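Local coordinates for EAL domain protein (Vibrio cholerae serotype O1, PDB 6IJ2), which hydrolyses cyclic dinucleotides, c-di-GMP and cGAMP, as a standalone EAL-domain phosphodiesterase, here holding the product 5'-pGpG with calcium ions, at residues 88-100 against 120-133. The protein carries 1 engineered substitution. Sequence-based numbering, arbitrary orientation.
With CA (calcium ion), chain J; CA (calcium ion), chain L; nucleotides of chain B.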
loop_
_atom_site.group_PDB
_atom_site.type_symbol
_atom_site.label_atom_id
_atom_site.label_comp_id
_atom_site.label_asym_id
_atom_site.label_seq_id
_atom_site.Cartn_x
_atom_site.Cartn_y
_atom_site.Cartn_z
ATOM N N LEU A 88 -32.198 10.121 7.573
ATOM C CA LEU A 88 -31.323 9.811 6.449
ATOM C C LEU A 88 -32.011 8.867 5.466
ATOM O O LEU A 88 -32.496 7.797 5.856
ATOM C CB LEU A 88 -30.031 9.193 6.967
ATOM C CG LEU A 88 -28.985 8.875 5.897
ATOM C CD1 LEU A 88 -28.659 10.132 5.102
ATOM C CD2 LEU A 88 -27.737 8.291 6.537
ATOM N N THR A 89 -32.067 9.268 4.187
ATOM C CA THR A 89 -32.673 8.440 3.152
ATOM C C THR A 89 -31.684 8.006 2.076
ATOM O O THR A 89 -32.066 7.254 1.168
ATOM C CB THR A 89 -33.873 9.158 2.516
ATOM O OG1 THR A 89 -33.466 10.407 1.947
ATOM C CG2 THR A 89 -34.959 9.418 3.573
ATOM N N SER A 90 -30.420 8.423 2.175
ATOM C CA SER A 90 -29.358 7.965 1.296
ATOM C C SER A 90 -28.461 6.978 2.057
ATOM O O SER A 90 -28.890 6.370 3.045
ATOM C CB SER A 90 -28.600 9.183 0.750
ATOM O OG SER A 90 -27.960 9.899 1.793
ATOM N N LYS A 91 -27.219 6.820 1.602
ATOM C CA LYS A 91 -26.345 5.784 2.145
ATOM C C LYS A 91 -25.772 6.164 3.510
ATOM O O LYS A 91 -25.496 7.334 3.786
ATOM C CB LYS A 91 -25.210 5.484 1.165
ATOM C CG LYS A 91 -25.701 4.944 -0.187
ATOM C CD LYS A 91 -25.755 3.430 -0.209
ATOM C CE LYS A 91 -26.315 2.912 -1.532
ATOM N NZ LYS A 91 -25.476 3.338 -2.682
ATOM N N LEU A 92 -25.636 5.158 4.375
ATOM C CA LEU A 92 -24.932 5.271 5.647
ATOM C C LEU A 92 -23.650 4.441 5.562
ATOM O O LEU A 92 -23.705 3.229 5.327
ATOM C CB LEU A 92 -25.825 4.803 6.799
ATOM C CG LEU A 92 -25.154 4.738 8.175
ATOM C CD1 LEU A 92 -24.719 6.134 8.630
ATOM C CD2 LEU A 92 -26.001 4.043 9.215
ATOM N N SER A 93 -22.503 5.086 5.757
ATOM C CA SER A 93 -21.204 4.427 5.620
ATOM C C SER A 93 -20.573 4.298 6.996
ATOM O O SER A 93 -20.437 5.292 7.713
ATOM C CB SER A 93 -20.292 5.202 4.681
ATOM O OG SER A 93 -19.189 4.405 4.273
ATOM N N ILE A 94 -20.201 3.074 7.364
ATOM C CA ILE A 94 -19.731 2.763 8.708
ATOM C C ILE A 94 -18.322 2.215 8.604
ATOM O O ILE A 94 -18.032 1.383 7.737
ATOM C CB ILE A 94 -20.646 1.754 9.427
ATOM C CG1 ILE A 94 -22.062 2.327 9.525
ATOM C CG2 ILE A 94 -20.115 1.433 10.831
ATOM C CD1 ILE A 94 -23.115 1.294 9.899
ATOM N N ASN A 95 -17.451 2.686 9.487
ATOM C CA ASN A 95 -16.075 2.211 9.515
ATOM C C ASN A 95 -16.019 0.857 10.207
ATOM O O ASN A 95 -16.545 0.697 11.311
ATOM C CB ASN A 95 -15.177 3.207 10.249
ATOM C CG ASN A 95 -14.951 4.483 9.459
ATOM O OD1 ASN A 95 -14.140 4.514 8.534
ATOM N ND2 ASN A 95 -15.665 5.541 9.821
ATOM N N PHE A 96 -15.401 -0.122 9.560
ATOM C CA PHE A 96 -15.318 -1.462 10.126
ATOM C C PHE A 96 -14.018 -1.550 10.910
ATOM O O PHE A 96 -12.933 -1.501 10.325
ATOM C CB PHE A 96 -15.394 -2.526 9.033
ATOM C CG PHE A 96 -15.661 -3.928 9.544
ATOM C CD1 PHE A 96 -15.309 -4.312 10.832
ATOM C CD2 PHE A 96 -16.259 -4.865 8.723
ATOM C CE1 PHE A 96 -15.541 -5.597 11.283
ATOM C CE2 PHE A 96 -16.499 -6.152 9.170
ATOM C CZ PHE A 96 -16.138 -6.518 10.451
ATOM N N LEU A 97 -14.137 -1.696 12.232
ATOM C CA LEU A 97 -12.999 -1.812 13.130
ATOM C C LEU A 97 -12.051 -2.911 12.647
ATOM O O LEU A 97 -12.475 -4.071 12.517
ATOM C CB LEU A 97 -13.475 -2.110 14.551
ATOM C CG LEU A 97 -12.392 -2.192 15.631
ATOM C CD1 LEU A 97 -11.962 -0.801 16.083
ATOM C CD2 LEU A 97 -12.855 -3.031 16.813
ATOM N N PRO A 98 -10.779 -2.587 12.369
ATOM C CA PRO A 98 -9.830 -3.563 11.808
ATOM C C PRO A 98 -9.915 -4.975 12.383
ATOM O O PRO A 98 -9.746 -5.202 13.587
ATOM C CB PRO A 98 -8.484 -2.901 12.107
ATOM C CG PRO A 98 -8.786 -1.441 11.923
ATOM C CD PRO A 98 -10.175 -1.249 12.490
ATOM N N ASN A 99 -10.154 -5.935 11.485
ATOM C CA ASN A 99 -10.761 -7.219 11.807
ATOM C C ASN A 99 -9.747 -8.336 12.032
ATOM O O ASN A 99 -10.113 -9.514 11.945
ATOM C CB ASN A 99 -11.737 -7.627 10.699
ATOM C CG ASN A 99 -12.204 -6.449 9.860
ATOM O OD1 ASN A 99 -11.605 -5.376 9.884
ATOM N ND2 ASN A 99 -13.275 -6.652 9.101
ATOM N N ALA A 100 -8.486 -8.006 12.321
ATOM C CA ALA A 100 -7.549 -9.056 12.703
ATOM C C ALA A 100 -7.985 -9.749 13.984
ATOM O O ALA A 100 -7.495 -10.841 14.289
ATOM C CB ALA A 100 -6.139 -8.495 12.871
ATOM N N PHE A 120 -34.217 0.575 8.060
ATOM C CA PHE A 120 -33.139 1.075 7.219
ATOM C C PHE A 120 -32.631 -0.069 6.354
ATOM O O PHE A 120 -32.115 -1.056 6.899
ATOM C CB PHE A 120 -32.009 1.635 8.085
ATOM C CG PHE A 120 -31.137 2.649 7.383
ATOM C CD1 PHE A 120 -30.069 2.249 6.591
ATOM C CD2 PHE A 120 -31.367 4.007 7.548
ATOM C CE1 PHE A 120 -29.277 3.182 5.947
ATOM C CE2 PHE A 120 -30.580 4.941 6.916
ATOM C CZ PHE A 120 -29.517 4.526 6.120
ATOM N N PRO A 121 -32.771 -0.005 5.032
ATOM C CA PRO A 121 -32.375 -1.142 4.187
ATOM C C PRO A 121 -30.885 -1.462 4.263
ATOM O O PRO A 121 -30.031 -0.570 4.263
ATOM C CB PRO A 121 -32.768 -0.689 2.776
ATOM C CG PRO A 121 -32.940 0.800 2.871
ATOM C CD PRO A 121 -33.427 1.061 4.257
ATOM N N ILE A 122 -30.590 -2.767 4.295
ATOM C CA ILE A 122 -29.206 -3.253 4.287
ATOM C C ILE A 122 -28.455 -2.698 3.088
ATOM O O ILE A 122 -27.260 -2.387 3.165
ATOM C CB ILE A 122 -29.203 -4.797 4.298
ATOM C CG1 ILE A 122 -29.796 -5.323 5.608
ATOM C CG2 ILE A 122 -27.813 -5.364 4.065
ATOM C CD1 ILE A 122 -29.030 -4.889 6.826
ATOM N N GLU A 123 -29.155 -2.549 1.965
ATOM C CA GLU A 123 -28.552 -2.071 0.732
ATOM C C GLU A 123 -28.146 -0.603 0.810
ATOM O O GLU A 123 -27.359 -0.140 -0.032
ATOM C CB GLU A 123 -29.526 -2.312 -0.431
ATOM C CG GLU A 123 -31.009 -2.296 -0.051
ATOM C CD GLU A 123 -31.477 -3.570 0.657
ATOM O OE1 GLU A 123 -31.210 -4.683 0.158
ATOM O OE2 GLU A 123 -32.087 -3.449 1.736
ATOM N N ASN A 124 -28.655 0.143 1.792
ATOM C CA ASN A 124 -28.217 1.517 1.991
ATOM C C ASN A 124 -27.146 1.644 3.068
ATOM O O ASN A 124 -26.826 2.764 3.479
ATOM C CB ASN A 124 -29.396 2.415 2.339
ATOM C CG ASN A 124 -30.318 2.647 1.157
ATOM O OD1 ASN A 124 -30.107 2.117 0.068
ATOM N ND2 ASN A 124 -31.353 3.436 1.374
ATOM N N ILE A 125 -26.595 0.529 3.543
ATOM C CA ILE A 125 -25.502 0.537 4.512
ATOM C C ILE A 125 -24.221 0.114 3.801
ATOM O O ILE A 125 -24.182 -0.935 3.145
ATOM C CB ILE A 125 -25.809 -0.374 5.716
ATOM C CG1 ILE A 125 -27.029 0.146 6.481
ATOM C CG2 ILE A 125 -24.593 -0.473 6.653
ATOM C CD1 ILE A 125 -27.533 -0.810 7.555
ATOM N N MET A 126 -23.182 0.936 3.917
ATOM C CA MET A 126 -21.872 0.662 3.318
ATOM C C MET A 126 -20.859 0.506 4.435
ATOM O O MET A 126 -20.839 1.312 5.365
ATOM C CB MET A 126 -21.424 1.766 2.371
ATOM C CG MET A 126 -20.048 1.499 1.745
ATOM S SD MET A 126 -19.660 2.469 0.280
ATOM C CE MET A 126 -19.359 4.096 0.961
ATOM N N PHE A 127 -20.033 -0.533 4.354
ATOM C CA PHE A 127 -18.977 -0.745 5.334
ATOM C C PHE A 127 -17.638 -0.400 4.708
ATOM O O PHE A 127 -17.321 -0.875 3.615
ATOM C CB PHE A 127 -18.983 -2.183 5.854
ATOM C CG PHE A 127 -20.022 -2.422 6.914
ATOM C CD1 PHE A 127 -19.796 -1.998 8.214
ATOM C CD2 PHE A 127 -21.235 -3.027 6.612
ATOM C CE1 PHE A 127 -20.754 -2.186 9.190
ATOM C CE2 PHE A 127 -22.190 -3.228 7.591
ATOM C CZ PHE A 127 -21.959 -2.802 8.870
ATOM N N GLU A 128 -16.866 0.434 5.399
ATOM C CA GLU A 128 -15.538 0.837 4.942
ATOM C C GLU A 128 -14.482 0.000 5.644
ATOM O O GLU A 128 -14.465 -0.081 6.878
ATOM C CB GLU A 128 -15.296 2.324 5.204
ATOM C CG GLU A 128 -16.417 3.190 4.666
ATOM C CD GLU A 128 -16.131 4.667 4.784
ATOM O OE1 GLU A 128 -16.972 5.459 4.320
ATOM O OE2 GLU A 128 -15.066 5.036 5.333
ATOM N N PHE A 129 -13.595 -0.600 4.857
ATOM C CA PHE A 129 -12.670 -1.613 5.348
ATOM C C PHE A 129 -11.263 -1.033 5.417
ATOM O O PHE A 129 -10.745 -0.524 4.416
ATOM C CB PHE A 129 -12.706 -2.855 4.453
ATOM C CG PHE A 129 -13.921 -3.720 4.672
ATOM C CD1 PHE A 129 -15.108 -3.436 4.020
ATOM C CD2 PHE A 129 -13.867 -4.818 5.514
ATOM C CE1 PHE A 129 -16.236 -4.222 4.210
ATOM C CE2 PHE A 129 -14.991 -5.612 5.714
ATOM C CZ PHE A 129 -16.179 -5.312 5.060
ATOM N N THR A 130 -10.673 -1.093 6.607
ATOM C CA THR A 130 -9.279 -0.763 6.856
ATOM C C THR A 130 -8.592 -1.995 7.427
ATOM O O THR A 130 -9.148 -2.680 8.292
ATOM C CB THR A 130 -9.129 0.403 7.851
ATOM O OG1 THR A 130 -9.807 1.566 7.359
ATOM C CG2 THR A 130 -7.654 0.739 8.056
ATOM N N GLU A 131 -7.389 -2.271 6.939
ATOM C CA GLU A 131 -6.622 -3.414 7.414
ATOM C C GLU A 131 -6.065 -3.152 8.810
ATOM O O GLU A 131 -5.728 -2.021 9.166
ATOM C CB GLU A 131 -5.482 -3.715 6.443
ATOM C CG GLU A 131 -5.899 -3.748 4.977
ATOM C CD GLU A 131 -5.739 -2.398 4.275
ATOM O OE1 GLU A 131 -6.206 -1.376 4.822
ATOM O OE2 GLU A 131 -5.137 -2.360 3.174
ATOM N N ALA A 132 -5.968 -4.222 9.605
ATOM C CA ALA A 132 -5.405 -4.104 10.943
ATOM C C ALA A 132 -3.887 -4.185 10.928
ATOM O O ALA A 132 -3.228 -3.568 11.774
ATOM C CB ALA A 132 -5.971 -5.196 11.849
ATOM N N GLU A 133 -3.322 -4.942 9.993
ATOM C CA GLU A 133 -1.878 -5.052 9.840
ATOM C C GLU A 133 -1.592 -5.464 8.399
ATOM O O GLU A 133 -2.499 -5.517 7.561
ATOM C CB GLU A 133 -1.285 -6.035 10.859
ATOM C CG GLU A 133 -1.481 -7.501 10.510
ATOM C CD GLU A 133 -2.550 -8.167 11.348
ATOM O OE1 GLU A 133 -2.350 -8.298 12.574
ATOM O OE2 GLU A 133 -3.593 -8.553 10.779
HETATM CA CA CA J . -13.505 5.919 6.730
HETATM CA CA CA L . -9.276 4.234 7.936
ATOM P P G B 2 -12.137 11.573 12.786
ATOM O OP1 G B 2 -13.551 11.668 12.676
ATOM O OP2 G B 2 -11.461 12.242 13.847
ATOM O "O5'" G B 2 -11.699 10.059 12.832
ATOM C "C5'" G B 2 -10.395 9.665 13.236
ATOM C "C4'" G B 2 -10.207 8.196 12.981
ATOM O "O4'" G B 2 -11.206 7.456 13.708
ATOM C "C3'" G B 2 -10.339 7.758 11.522
ATOM O "O3'" G B 2 -9.340 6.826 11.153
ATOM C "C2'" G B 2 -11.681 7.044 11.490
ATOM O "O2'" G B 2 -11.810 6.024 10.537
ATOM C "C1'" G B 2 -11.735 6.457 12.894
ATOM N N9 G B 2 -13.110 6.223 13.291
ATOM C C8 G B 2 -14.101 7.158 13.431
ATOM N N7 G B 2 -15.256 6.639 13.732
ATOM C C5 G B 2 -15.018 5.278 13.766
ATOM C C6 G B 2 -15.892 4.200 14.036
ATOM O O6 G B 2 -17.092 4.233 14.284
ATOM N N1 G B 2 -15.237 2.982 13.979
ATOM C C2 G B 2 -13.910 2.819 13.687
ATOM N N2 G B 2 -13.464 1.563 13.669
ATOM N N3 G B 2 -13.080 3.815 13.449
ATOM C C4 G B 2 -13.695 5.007 13.503
HETATM O O HOH W 1 -31.252 5.236 3.593
HETATM O O HOH W 2 -13.355 7.880 5.501
HETATM O O HOH W 3 -9.582 3.823 10.270
#
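Strands 91-96 and 125-129, the two parallel strands of a beta-alpha-beta unit in the TIM-like barrel of the EAL fold, meet at the metal site through Asn95 and Glu128. Asn95 OD1 binds a calcium ion at 2.4 Å. Glu128 OE2 binds the same ion at 2.3 Å, its carboxylate plane turned 76° from the Asn95 amide. Glu45, Asp158 and a phosphate of the bound dinucleotide also ligate it. Beyond CG the Glu128 chain runs extended (chi2 -174°), bringing its carboxylate alongside Ser93, whose OG donates a very short 2.5 Å bond to Glu128 OE1. Lys179 forms a salt bridge to that same oxygen. Five backbone bonds zip the strands, from Leu92 N to Asn124 O (2.8 Å) through to Phe96 N to Glu128 O. On the other face, Ile94 CB packs 3.9 Å from Phe127 CE1, the two side chains lying alongside each other, and the Phe96 and Phe129 rings meet obliquely with planes at 48°. Just past the strand, Thr130 OG1 reaches a second calcium ion at a longer 2.8 Å. Calcium on Glu128 OE2 and Lys179 on OE1 thus probably restrict the carboxylate's rotation, with Ser93 OG a further contact.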